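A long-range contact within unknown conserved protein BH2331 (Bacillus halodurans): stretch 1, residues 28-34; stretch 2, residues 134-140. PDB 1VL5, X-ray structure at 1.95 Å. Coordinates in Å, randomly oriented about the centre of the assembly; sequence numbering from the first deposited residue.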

# COMPACT_ATOMS: atom_id res chain seq x y z
N LYS A 28 -10.35 -7.80 5.64
CA LYS A 28 -9.29 -8.81 5.52
C LYS A 28 -8.01 -8.50 6.31
O LYS A 28 -7.47 -9.34 7.02
CB LYS A 28 -8.97 -9.04 4.04
CG LYS A 28 -7.98 -10.18 3.84
CD LYS A 28 -8.60 -11.55 4.16
N LEU A 29 -7.55 -7.26 6.22
CA LEU A 29 -6.46 -6.77 7.08
C LEU A 29 -6.74 -6.94 8.56
O LEU A 29 -5.90 -7.45 9.29
CB LEU A 29 -6.19 -5.30 6.78
CG LEU A 29 -5.12 -4.53 7.57
CD1 LEU A 29 -3.77 -5.15 7.44
CD2 LEU A 29 -5.03 -3.10 7.08
N MSE A 30 -7.91 -6.50 9.01
CA MSE A 30 -8.26 -6.60 10.41
C MSE A 30 -8.26 -8.06 10.86
O MSE A 30 -7.74 -8.37 11.92
CB MSE A 30 -9.65 -6.01 10.64
CG MSE A 30 -9.78 -4.51 10.39
SE MSE A 30 -8.65 -3.57 11.65
CE MSE A 30 -9.70 -4.12 13.24
N GLN A 31 -8.84 -8.95 10.07
CA GLN A 31 -8.89 -10.39 10.40
C GLN A 31 -7.49 -10.96 10.55
O GLN A 31 -7.20 -11.64 11.53
CB GLN A 31 -9.64 -11.12 9.29
CG GLN A 31 -9.91 -12.58 9.47
CD GLN A 31 -10.47 -13.23 8.17
OE1 GLN A 31 -9.85 -13.16 7.09
NE2 GLN A 31 -11.65 -13.86 8.29
N ILE A 32 -6.63 -10.71 9.57
CA ILE A 32 -5.24 -11.23 9.57
C ILE A 32 -4.45 -10.66 10.75
O ILE A 32 -3.61 -11.34 11.32
CB ILE A 32 -4.52 -10.92 8.21
CG1 ILE A 32 -5.23 -11.59 7.00
CG2 ILE A 32 -3.10 -11.32 8.23
CD1 ILE A 32 -5.67 -13.01 7.27
N ALA A 33 -4.78 -9.43 11.16
CA ALA A 33 -4.07 -8.77 12.27
C ALA A 33 -4.16 -9.56 13.57
O ALA A 33 -3.21 -9.64 14.34
CB ALA A 33 -4.62 -7.34 12.47
N ALA A 34 -5.33 -10.14 13.81
CA ALA A 34 -5.53 -11.00 14.96
C ALA A 34 -5.34 -10.18 16.25
O ALA A 34 -4.63 -10.56 17.15
CB ALA A 34 -4.61 -12.20 14.91
N GLY A 134 6.43 -8.18 17.76
CA GLY A 134 5.46 -7.32 17.08
C GLY A 134 5.30 -7.68 15.63
O GLY A 134 6.04 -8.54 15.11
N GLN A 135 4.31 -7.07 14.96
CA GLN A 135 4.09 -7.46 13.57
C GLN A 135 4.01 -6.26 12.61
O GLN A 135 3.55 -5.20 12.97
CB GLN A 135 2.82 -8.31 13.44
CG GLN A 135 1.56 -7.61 14.04
CD GLN A 135 0.25 -8.35 13.76
OE1 GLN A 135 0.03 -8.86 12.66
NE2 GLN A 135 -0.64 -8.39 14.75
N LEU A 136 4.46 -6.49 11.38
CA LEU A 136 4.26 -5.56 10.28
C LEU A 136 3.15 -6.13 9.41
O LEU A 136 3.21 -7.27 9.01
CB LEU A 136 5.54 -5.43 9.45
CG LEU A 136 5.39 -4.70 8.12
CD1 LEU A 136 5.04 -3.25 8.26
CD2 LEU A 136 6.73 -4.89 7.33
N LEU A 137 2.18 -5.28 9.10
CA LEU A 137 1.10 -5.58 8.19
C LEU A 137 1.24 -4.63 7.01
O LEU A 137 0.98 -3.45 7.12
CB LEU A 137 -0.24 -5.39 8.94
CG LEU A 137 -0.50 -6.45 10.03
CD1 LEU A 137 -1.50 -5.96 11.07
CD2 LEU A 137 -0.99 -7.78 9.49
N LEU A 138 1.61 -5.18 5.85
CA LEU A 138 1.90 -4.38 4.67
C LEU A 138 1.03 -4.80 3.51
O LEU A 138 0.95 -5.99 3.19
CB LEU A 138 3.36 -4.57 4.32
CG LEU A 138 4.01 -3.91 3.09
CD1 LEU A 138 3.93 -2.42 3.13
CD2 LEU A 138 5.46 -4.34 3.02
N VAL A 139 0.36 -3.81 2.90
CA VAL A 139 -0.58 -4.00 1.82
C VAL A 139 -0.17 -3.05 0.69
O VAL A 139 0.10 -1.86 0.94
CB VAL A 139 -2.05 -3.70 2.22
CG1 VAL A 139 -2.95 -3.68 0.97
CG2 VAL A 139 -2.57 -4.74 3.17
N ASP A 140 -0.03 -3.60 -0.51
CA ASP A 140 0.31 -2.82 -1.66
C ASP A 140 0.02 -3.59 -2.93
O ASP A 140 -0.12 -4.80 -2.93
CB ASP A 140 1.81 -2.43 -1.63
CG ASP A 140 2.09 -1.06 -2.29
OD1 ASP A 140 1.13 -0.31 -2.56
OD2 ASP A 140 3.27 -0.78 -2.57

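The contact sets the C-terminal end of a helix (28-33) against a strand (134-140), with axes 10.1 Å apart at closest approach and nearly antiparallel at 159°. Together the two stretches bury 245 Å², and Leu137 contributes most, 71 Å². Its CA-to-CB bond points toward the helix, and with chi1 m and chi2 t, its CD1 lies 3.7 Å from Ala33 CB, and its CD2 lies 4.3 Å from Ile32 CG2. Leu29, which has 53 Å² covered, also points toward its partner stretch; its CD1 packs 3.8 Å from Leu137 CB and reaches Val139 CG2 at 4.5 Å, a looser contact. These distances are those of apolar packing, which suits branched aliphatic side chains.

Ala33 (49 Å²) combines two kinds of contact. Its single methyl meets Leu137 where the CA atoms of Ala33 and Leu137 are 7.3 Å apart, and its carbonyl, near the helix end, accepts the one hydrogen bond across the stretches. Gln135 NE2 donates to Ala33 O at 2.9 Å with an N-H...O angle of 179°, essentially linear. The amide's reach suits Gln135 to this place, and its OE1 is hydrogen-bonded elsewhere in the structure. Strand alternation completes the arrangement: Gln135, Leu137 and Val139 point toward the helix, whereas Leu138 points away.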